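Local coordinates for protein TqaA (Penicillium aethiopicum, PDB 5DLK) that is a nonribosomal peptide synthetase whose condensation-like CT domain, here a mutant form, probably macrocyclises a peptide delivered on phosphopantetheine, at residues P20-Q30 and T47-T55; D431-A439 and A449-I460. All coordinates share one frame; numbering follows the deposited sequence.

Contact 1. Residues P20-Q30 and T47-T55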
loop_
_atom_site.group_PDB
_atom_site.type_symbol
_atom_site.label_atom_id
_atom_site.label_comp_id
_atom_site.label_asym_id
_atom_site.label_seq_id
_atom_site.Cartn_x
_atom_site.Cartn_y
_atom_site.Cartn_z
ATOM N N PRO A 20 4.365 -0.810 -25.906
ATOM C CA PRO A 20 4.229 0.475 -25.212
ATOM C C PRO A 20 3.157 1.378 -25.814
ATOM O O PRO A 20 3.009 1.423 -27.037
ATOM C CB PRO A 20 5.621 1.097 -25.366
ATOM C CG PRO A 20 6.534 -0.098 -25.435
ATOM C CD PRO A 20 5.764 -1.103 -26.259
ATOM N N PHE A 21 2.429 2.069 -24.935
ATOM C CA PHE A 21 1.375 3.041 -25.263
ATOM C C PHE A 21 0.058 2.373 -25.695
ATOM O O PHE A 21 -0.933 3.064 -25.957
ATOM C CB PHE A 21 1.848 4.032 -26.337
ATOM C CG PHE A 21 3.102 4.769 -25.962
ATOM C CD1 PHE A 21 3.068 5.761 -24.989
ATOM C CD2 PHE A 21 4.318 4.461 -26.566
ATOM C CE1 PHE A 21 4.231 6.451 -24.634
ATOM C CE2 PHE A 21 5.479 5.145 -26.212
ATOM C CZ PHE A 21 5.432 6.138 -25.246
ATOM N N SER A 22 0.035 1.045 -25.704
ATOM C CA SER A 22 -1.167 0.318 -26.119
ATOM C C SER A 22 -2.329 0.526 -25.144
ATOM O O SER A 22 -3.485 0.324 -25.517
ATOM C CB SER A 22 -0.873 -1.181 -26.300
ATOM O OG SER A 22 -0.490 -1.832 -25.102
ATOM N N LEU A 23 -2.038 0.970 -23.917
ATOM C CA LEU A 23 -3.100 1.291 -22.965
ATOM C C LEU A 23 -3.223 2.788 -22.705
ATOM O O LEU A 23 -3.936 3.201 -21.794
ATOM C CB LEU A 23 -2.870 0.557 -21.641
ATOM C CG LEU A 23 -2.792 -0.961 -21.747
ATOM C CD1 LEU A 23 -2.391 -1.581 -20.415
ATOM C CD2 LEU A 23 -4.131 -1.526 -22.241
ATOM N N SER A 24 -2.535 3.609 -23.500
ATOM C CA SER A 24 -2.583 5.053 -23.291
ATOM C C SER A 24 -3.966 5.637 -23.580
ATOM O O SER A 24 -4.514 5.431 -24.657
ATOM C CB SER A 24 -1.542 5.757 -24.169
ATOM O OG SER A 24 -1.790 7.151 -24.202
ATOM N N PRO A 25 -4.543 6.368 -22.614
ATOM C CA PRO A 25 -5.809 7.051 -22.917
ATOM C C PRO A 25 -5.581 8.363 -23.667
ATOM O O PRO A 25 -6.536 9.083 -23.958
ATOM C CB PRO A 25 -6.412 7.308 -21.531
ATOM C CG PRO A 25 -5.246 7.354 -20.617
ATOM C CD PRO A 25 -4.204 6.425 -21.179
ATOM N N ILE A 26 -4.316 8.653 -23.965
ATOM C CA ILE A 26 -3.899 9.886 -24.632
ATOM C C ILE A 26 -3.632 9.579 -26.094
ATOM O O ILE A 26 -2.832 8.690 -26.394
ATOM C CB ILE A 26 -2.590 10.486 -24.056
ATOM C CG1 ILE A 26 -2.764 11.000 -22.643
ATOM C CG2 ILE A 26 -2.160 11.679 -24.897
ATOM C CD1 ILE A 26 -2.845 9.912 -21.637
ATOM N N LYS A 27 -4.270 10.315 -26.996
ATOM C CA LYS A 27 -3.990 10.152 -28.419
ATOM C C LYS A 27 -2.501 10.374 -28.739
ATOM O O LYS A 27 -1.908 9.621 -29.509
ATOM C CB LYS A 27 -4.883 11.097 -29.246
ATOM C CG LYS A 27 -4.499 12.582 -29.190
ATOM C CD LYS A 27 -5.204 13.416 -30.265
ATOM C CE LYS A 27 -5.617 12.584 -31.475
ATOM N NZ LYS A 27 -5.777 13.418 -32.704
ATOM N N ASP A 28 -1.893 11.376 -28.108
ATOM C CA ASP A 28 -0.516 11.757 -28.412
ATOM C C ASP A 28 0.325 11.921 -27.142
ATOM O O ASP A 28 0.465 13.033 -26.625
ATOM C CB ASP A 28 -0.510 13.052 -29.232
ATOM C CG ASP A 28 0.862 13.408 -29.766
ATOM O OD1 ASP A 28 1.810 12.605 -29.598
ATOM O OD2 ASP A 28 0.983 14.488 -30.381
ATOM N N PRO A 29 0.875 10.809 -26.633
ATOM C CA PRO A 29 1.701 10.829 -25.418
ATOM C C PRO A 29 2.961 11.687 -25.530
ATOM O O PRO A 29 3.328 12.335 -24.553
ATOM C CB PRO A 29 2.077 9.353 -25.212
ATOM C CG PRO A 29 1.632 8.624 -26.459
ATOM C CD PRO A 29 0.537 9.437 -27.053
ATOM N N GLN A 30 3.612 11.693 -26.690
ATOM C CA GLN A 30 4.857 12.445 -26.836
ATOM C C GLN A 30 4.622 13.943 -26.687
ATOM O O GLN A 30 5.467 14.652 -26.149
ATOM C CB GLN A 30 5.525 12.124 -28.181
ATOM C CG GLN A 30 5.863 10.644 -28.348
ATOM C CD GLN A 30 6.960 10.178 -27.400
ATOM O OE1 GLN A 30 7.638 10.991 -26.767
ATOM N NE2 GLN A 30 7.134 8.866 -27.293
ATOM N N THR A 47 13.225 10.875 -21.880
ATOM C CA THR A 47 12.357 10.401 -22.942
ATOM C C THR A 47 11.132 9.723 -22.334
ATOM O O THR A 47 11.165 9.291 -21.181
ATOM C CB THR A 47 13.069 9.414 -23.858
ATOM O OG1 THR A 47 13.499 8.281 -23.096
ATOM C CG2 THR A 47 14.293 10.088 -24.497
ATOM N N LEU A 48 10.063 9.633 -23.113
ATOM C CA LEU A 48 8.854 8.952 -22.651
ATOM C C LEU A 48 8.858 7.503 -23.115
ATOM O O LEU A 48 8.736 7.219 -24.314
ATOM C CB LEU A 48 7.604 9.667 -23.156
ATOM C CG LEU A 48 6.271 9.087 -22.674
ATOM C CD1 LEU A 48 6.084 9.344 -21.173
ATOM C CD2 LEU A 48 5.123 9.662 -23.484
ATOM N N GLU A 49 9.007 6.584 -22.163
ATOM C CA GLU A 49 9.096 5.164 -22.464
ATOM C C GLU A 49 7.708 4.509 -22.582
ATOM O O GLU A 49 7.504 3.585 -23.387
ATOM C CB GLU A 49 9.929 4.467 -21.392
ATOM C CG GLU A 49 10.017 2.972 -21.544
ATOM C CD GLU A 49 10.743 2.318 -20.385
ATOM O OE1 GLU A 49 10.340 1.200 -19.991
ATOM O OE2 GLU A 49 11.708 2.916 -19.863
ATOM N N ASP A 50 6.757 4.984 -21.777
ATOM C CA ASP A 50 5.400 4.430 -21.800
ATOM C C ASP A 50 4.421 5.403 -21.172
ATOM O O ASP A 50 4.809 6.368 -20.499
ATOM C CB ASP A 50 5.346 3.083 -21.072
ATOM C CG ASP A 50 4.335 2.099 -21.701
ATOM O OD1 ASP A 50 3.354 2.537 -22.341
ATOM O OD2 ASP A 50 4.541 0.879 -21.552
ATOM N N LEU A 51 3.139 5.156 -21.407
ATOM C CA LEU A 51 2.104 5.915 -20.742
ATOM C C LEU A 51 0.943 4.958 -20.488
ATOM O O LEU A 51 0.451 4.313 -21.420
ATOM C CB LEU A 51 1.678 7.123 -21.581
ATOM C CG LEU A 51 0.877 8.207 -20.862
ATOM C CD1 LEU A 51 0.939 9.521 -21.620
ATOM C CD2 LEU A 51 -0.571 7.756 -20.670
ATOM N N LEU A 52 0.534 4.855 -19.224
ATOM C CA LEU A 52 -0.540 3.930 -18.816
ATOM C C LEU A 52 -1.510 4.613 -17.864
ATOM O O LEU A 52 -1.164 5.586 -17.214
ATOM C CB LEU A 52 0.034 2.682 -18.132
ATOM C CG LEU A 52 1.085 1.869 -18.882
ATOM C CD1 LEU A 52 2.484 2.300 -18.438
ATOM C CD2 LEU A 52 0.871 0.389 -18.676
ATOM N N PRO A 53 -2.740 4.088 -17.757
ATOM C CA PRO A 53 -3.591 4.632 -16.694
ATOM C C PRO A 53 -2.990 4.280 -15.340
ATOM O O PRO A 53 -2.336 3.229 -15.228
ATOM C CB PRO A 53 -4.942 3.916 -16.910
ATOM C CG PRO A 53 -4.860 3.355 -18.334
ATOM C CD PRO A 53 -3.410 3.022 -18.524
ATOM N N ALA A 54 -3.170 5.156 -14.355
ATOM C CA ALA A 54 -2.877 4.805 -12.976
ATOM C C ALA A 54 -4.029 3.914 -12.473
ATOM O O ALA A 54 -5.172 4.103 -12.878
ATOM C CB ALA A 54 -2.747 6.036 -12.131
ATOM N N THR A 55 -3.736 2.968 -11.592
ATOM C CA THR A 55 -4.795 2.091 -11.077
ATOM C C THR A 55 -5.638 2.821 -10.043
ATOM O O THR A 55 -5.223 3.848 -9.489
ATOM C CB THR A 55 -4.224 0.835 -10.426
ATOM O OG1 THR A 55 -3.506 1.202 -9.236
ATOM C CG2 THR A 55 -3.298 0.106 -11.378
HETATM O O HOH W 1 0.166 1.786 -22.608
HETATM O O HOH W 2 10.368 10.587 -25.656
#
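Phe-21 lies with one ring face against the backbone of Asp-50, whose CA sits 4.1 Å from the ring centroid in a CH-pi contact. The rim of the same ring is turned to Leu-48: methyl CD2 comes up at the edge, 3.5 Å from Phe-21 CE1, and the carbonyl O of Leu-48 lies there too, in the ring plane. With CG beside its own backbone N (chi1 -56°), the phenyl is laid along the strand. The peptide N-H of Phe-21 reaches OD1 of Asp-50 over 2.8 Å, from above the carboxylate plane (37° out of it). The same oxygen also accepts from N of Leu-51 on its anti side, and OD2 is hydrogen-bonded to Tyr-213, so both ends of this buried carboxylate are held and its rotation is fixed.

Leu-51 crosses Ile-26 at about a right angle. Its methyls fork under the 20-30 chain: CD1 meets Pro-29 CB at 3.8 Å, and CD2 is pressed to 3.3 Å from Ile-26 CD1, tighter than usual van der Waals contact. Farther along, Leu-23 CB rests 4.0 Å from Pro-53 CD, and a water links N of Leu-23 to O of Leu-51. At the other end a second water joins Gln-30 OE1 to N of Leu-48.

The N-terminal chain thus runs over one side of strand 47-53, an outermost strand of a three-stranded antiparallel sheet. Its neighbour 108-115 pairs with it antiparallel, the pairing interrupted by a classic beta bulge where Glu-49 and Asp-50 both face Val-113, and adds Ile-110 and Leu-112 to the packing. Helix 29-38 contributes Leu-32 and His-33, while helix 208-218 brings Tyr-213 against Leu-23 and Leu-52.

Contact 2. Residues D431-A439 and A449-I460. With EDO (1,2-ethanediol), chain F.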
loop_
_atom_site.group_PDB
_atom_site.type_symbol
_atom_site.label_atom_id
_atom_site.label_comp_id
_atom_site.label_asym_id
_atom_site.label_seq_id
_atom_site.Cartn_x
_atom_site.Cartn_y
_atom_site.Cartn_z
ATOM N N ASP A 431 5.770 -9.228 20.448
ATOM C CA ASP A 431 5.249 -9.083 21.808
ATOM C C ASP A 431 3.801 -8.587 21.862
ATOM O O ASP A 431 3.209 -8.528 22.932
ATOM C CB ASP A 431 6.131 -8.131 22.618
ATOM C CG ASP A 431 5.912 -6.673 22.245
ATOM O OD1 ASP A 431 5.787 -6.379 21.038
ATOM O OD2 ASP A 431 5.855 -5.820 23.162
ATOM N N ARG A 432 3.236 -8.213 20.717
ATOM C CA ARG A 432 1.852 -7.746 20.691
ATOM C C ARG A 432 1.286 -7.826 19.270
ATOM O O ARG A 432 2.035 -7.729 18.290
ATOM C CB ARG A 432 1.756 -6.308 21.201
ATOM C CG ARG A 432 2.352 -5.281 20.220
ATOM C CD ARG A 432 2.643 -3.947 20.866
ATOM N NE ARG A 432 3.036 -2.940 19.878
ATOM C CZ ARG A 432 4.233 -2.884 19.294
ATOM N NH1 ARG A 432 5.165 -3.785 19.590
ATOM N NH2 ARG A 432 4.499 -1.925 18.410
ATOM N N LEU A 433 -0.023 -8.043 19.167
ATOM C CA LEU A 433 -0.736 -7.726 17.925
ATOM C C LEU A 433 -1.291 -6.336 18.136
ATOM O O LEU A 433 -2.025 -6.091 19.091
ATOM C CB LEU A 433 -1.853 -8.737 17.619
ATOM C CG LEU A 433 -2.695 -8.409 16.370
ATOM C CD1 LEU A 433 -1.930 -8.731 15.105
ATOM C CD2 LEU A 433 -4.033 -9.149 16.377
ATOM N N GLU A 434 -0.913 -5.399 17.277
ATOM C CA GLU A 434 -1.370 -4.029 17.451
ATOM C C GLU A 434 -2.519 -3.709 16.509
ATOM O O GLU A 434 -2.364 -3.801 15.296
ATOM C CB GLU A 434 -0.219 -3.058 17.226
ATOM C CG GLU A 434 -0.540 -1.661 17.670
ATOM C CD GLU A 434 0.693 -0.787 17.675
ATOM O OE1 GLU A 434 1.400 -0.763 18.706
ATOM O OE2 GLU A 434 0.960 -0.162 16.637
ATOM N N VAL A 435 -3.672 -3.377 17.075
ATOM C CA VAL A 435 -4.819 -2.951 16.297
ATOM C C VAL A 435 -4.734 -1.434 16.165
ATOM O O VAL A 435 -4.646 -0.718 17.164
ATOM C CB VAL A 435 -6.151 -3.401 16.961
ATOM C CG1 VAL A 435 -7.367 -2.857 16.215
ATOM C CG2 VAL A 435 -6.198 -4.936 17.100
ATOM N N GLN A 436 -4.731 -0.946 14.929
ATOM C CA GLN A 436 -4.600 0.477 14.672
ATOM C C GLN A 436 -5.823 0.962 13.916
ATOM O O GLN A 436 -6.196 0.378 12.901
ATOM C CB GLN A 436 -3.341 0.758 13.853
ATOM C CG GLN A 436 -2.099 0.025 14.371
ATOM C CD GLN A 436 -0.912 0.157 13.436
ATOM O OE1 GLN A 436 -1.074 0.442 12.250
ATOM N NE2 GLN A 436 0.291 -0.038 13.970
ATOM N N VAL A 437 -6.449 2.023 14.398
ATOM C CA VAL A 437 -7.546 2.637 13.665
ATOM C C VAL A 437 -7.069 3.975 13.119
ATOM O O VAL A 437 -6.454 4.771 13.855
ATOM C CB VAL A 437 -8.786 2.844 14.563
ATOM C CG1 VAL A 437 -9.858 3.628 13.810
ATOM C CG2 VAL A 437 -9.313 1.493 15.078
ATOM N N CYS A 438 -7.339 4.218 11.837
ATOM C CA CYS A 438 -6.967 5.488 11.214
ATOM C C CYS A 438 -8.162 6.069 10.470
ATOM O O CYS A 438 -8.709 5.446 9.543
ATOM C CB CYS A 438 -5.793 5.303 10.248
ATOM S SG CYS A 438 -5.200 6.890 9.567
ATOM N N ALA A 439 -8.571 7.260 10.877
ATOM C CA ALA A 439 -9.715 7.909 10.258
ATOM C C ALA A 439 -9.703 9.384 10.590
ATOM O O ALA A 439 -9.184 9.794 11.627
ATOM C CB ALA A 439 -11.042 7.275 10.743
ATOM N N ALA A 449 -13.053 6.131 18.138
ATOM C CA ALA A 449 -11.985 5.310 17.561
ATOM C C ALA A 449 -11.360 4.432 18.650
ATOM O O ALA A 449 -10.972 3.291 18.387
ATOM C CB ALA A 449 -10.945 6.171 16.900
ATOM N N THR A 450 -11.261 4.968 19.870
ATOM C CA THR A 450 -10.712 4.197 20.982
ATOM C C THR A 450 -11.641 3.010 21.235
ATOM O O THR A 450 -11.179 1.896 21.469
ATOM C CB THR A 450 -10.536 5.053 22.283
ATOM O OG1 THR A 450 -9.506 6.032 22.094
ATOM C CG2 THR A 450 -10.117 4.180 23.451
ATOM N N GLU A 451 -12.948 3.249 21.166
ATOM C CA GLU A 451 -13.915 2.180 21.425
ATOM C C GLU A 451 -13.869 1.132 20.326
ATOM O O GLU A 451 -13.954 -0.067 20.603
ATOM C CB GLU A 451 -15.338 2.729 21.559
ATOM C CG GLU A 451 -16.386 1.670 21.952
ATOM C CD GLU A 451 -16.154 1.026 23.337
ATOM O OE1 GLU A 451 -15.292 1.499 24.110
ATOM O OE2 GLU A 451 -16.850 0.036 23.662
ATOM N N LEU A 452 -13.725 1.580 19.083
ATOM C CA LEU A 452 -13.590 0.650 17.967
ATOM C C LEU A 452 -12.353 -0.235 18.141
ATOM O O LEU A 452 -12.440 -1.446 18.017
ATOM C CB LEU A 452 -13.508 1.408 16.639
ATOM C CG LEU A 452 -13.335 0.508 15.417
ATOM C CD1 LEU A 452 -14.508 -0.457 15.253
ATOM C CD2 LEU A 452 -13.113 1.368 14.166
ATOM N N ALA A 453 -11.200 0.370 18.425
ATOM C CA ALA A 453 -9.978 -0.415 18.590
ATOM C C ALA A 453 -10.105 -1.382 19.772
ATOM O O ALA A 453 -9.645 -2.528 19.709
ATOM C CB ALA A 453 -8.751 0.519 18.768
ATOM N N ASN A 454 -10.729 -0.915 20.850
ATOM C CA ASN A 454 -10.958 -1.753 22.021
ATOM C C ASN A 454 -11.868 -2.940 21.735
ATOM O O ASN A 454 -11.566 -4.064 22.122
ATOM C CB ASN A 454 -11.559 -0.923 23.155
ATOM C CG ASN A 454 -10.502 -0.095 23.877
ATOM O OD1 ASN A 454 -9.302 -0.333 23.712
ATOM N ND2 ASN A 454 -10.940 0.880 24.666
ATOM N N ASN A 455 -12.991 -2.674 21.082
ATOM C CA ASN A 455 -13.965 -3.739 20.795
ATOM C C ASN A 455 -13.399 -4.807 19.852
ATOM O O ASN A 455 -13.532 -6.008 20.099
ATOM C CB ASN A 455 -15.229 -3.162 20.161
ATOM C CG ASN A 455 -16.054 -2.319 21.119
ATOM O OD1 ASN A 455 -16.941 -1.587 20.677
ATOM N ND2 ASN A 455 -15.746 -2.379 22.415
ATOM N N ILE A 456 -12.801 -4.350 18.755
ATOM C CA ILE A 456 -12.197 -5.263 17.782
ATOM C C ILE A 456 -11.126 -6.117 18.458
ATOM O O ILE A 456 -11.109 -7.332 18.299
ATOM C CB ILE A 456 -11.557 -4.504 16.586
ATOM C CG1 ILE A 456 -12.617 -3.736 15.777
ATOM C CG2 ILE A 456 -10.808 -5.470 15.669
ATOM C CD1 ILE A 456 -13.703 -4.624 15.156
ATOM N N SER A 457 -10.242 -5.485 19.232
ATOM C CA SER A 457 -9.201 -6.255 19.900
ATOM C C SER A 457 -9.791 -7.239 20.924
ATOM O O SER A 457 -9.288 -8.355 21.044
ATOM C CB SER A 457 -8.171 -5.320 20.556
ATOM O OG SER A 457 -8.759 -4.558 21.587
ATOM N N ALA A 458 -10.857 -6.850 21.624
ATOM C CA ALA A 458 -11.494 -7.730 22.602
ATOM C C ALA A 458 -12.077 -8.980 21.947
ATOM O O ALA A 458 -11.980 -10.086 22.484
ATOM C CB ALA A 458 -12.598 -6.979 23.366
ATOM N N ILE A 459 -12.711 -8.785 20.797
ATOM C CA ILE A 459 -13.271 -9.916 20.043
ATOM C C ILE A 459 -12.174 -10.841 19.553
ATOM O O ILE A 459 -12.302 -12.067 19.670
ATOM C CB ILE A 459 -14.123 -9.425 18.845
ATOM C CG1 ILE A 459 -15.323 -8.620 19.351
ATOM C CG2 ILE A 459 -14.625 -10.642 18.004
ATOM C CD1 ILE A 459 -15.855 -7.648 18.312
ATOM N N ILE A 460 -11.089 -10.278 19.021
ATOM C CA ILE A 460 -9.966 -11.105 18.562
ATOM C C ILE A 460 -9.463 -11.997 19.706
ATOM O O ILE A 460 -9.264 -13.204 19.545
ATOM C CB ILE A 460 -8.809 -10.238 18.040
ATOM C CG1 ILE A 460 -9.211 -9.541 16.720
ATOM C CG2 ILE A 460 -7.569 -11.094 17.807
ATOM C CD1 ILE A 460 -8.198 -8.458 16.245
HETATM C C1 EDO F . 1.619 4.136 12.739
HETATM O O1 EDO F . 1.273 2.837 12.231
HETATM C C2 EDO F . 1.800 5.112 11.581
HETATM O O2 EDO F . 1.467 6.438 12.017
#
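While Val-435 and Val-437 touch helix 449-460, the flat groups of segment 431-439 gather apart from that apolar seam. The guanidinium of Arg-432 is met at its edge, not over a face, by two carboxylates. NH1 forms a salt bridge to the syn lone pair of Asp-431 OD1, and NE forms another to Glu-434 OE1 at 3.0 Å; this acceptor lies in the guanidinium plane, although the donor stands 47° out of the Glu-434 carboxylate plane. The amide of Gln-436 takes the other oxygen, NE2 giving a 2.8 Å bond to the anti lone pair of Glu-434 OE2, and its OE1 receives a weak bond from a 1,2-ethanediol, probably from the crystallisation liquor. A leucine in place of Gln-436 lacks this amide and would probably leave Glu-434 OE2 without that donor, its carboxylate freer to turn.

Across the contact the side chains meet through carbon alone, the valine methyls also lying near helix carbonyl oxygens. Val-437 has CG1 anti to its backbone N (chi1 174°), which spreads both methyls toward the helix: CG1 meets Ala-449 CB at 4.1 Å, while CG2 lies 3.9 Å from both Ala-453 CB and Leu-452 CD2. Leu-452 crosses Val-437 at about a right angle. Two residues earlier, Val-435 CG2 rests 4.0 Å from Ser-457 CB and also meets Ile-460 CD1, the two side chains sliding past each other in opposite directions. Small Ala-453 is consistent with the close approach of the backbones here, its CA 6.2 Å from that of Val-435.

Helix segment 449-460 runs obliquely antiparallel to strand 433-439 (147°); its other neighbours include Phe-294 and Ala-290 of helix 283-299. With no hydrogen bond or charge pair joining strand and helix, the attachment probably depends on shape and exclusion of water; the ionic network stays within segment 431-439.

How the contacts relate
Contact 1 is closed before contact 2 opens, and the two stand on opposite sides of the chain's centre, their centres 43 Å apart and their nearest atoms about 19 Å apart. They share no sheet or helix. Contact 1 belongs to the three-stranded antiparallel sheet near the N-terminus, away from the known phosphopantetheine sites; contact 2 joins the six-stranded mixed sheet to the C-terminal helix 446-465, with the side chain of Leu-433 about 9 Å from that of Asn-392, a phosphopantetheine-binding residue. This separation is consistent with the two-lobed architecture of condensation domains, each contact tying a chain end to a different part of the molecule.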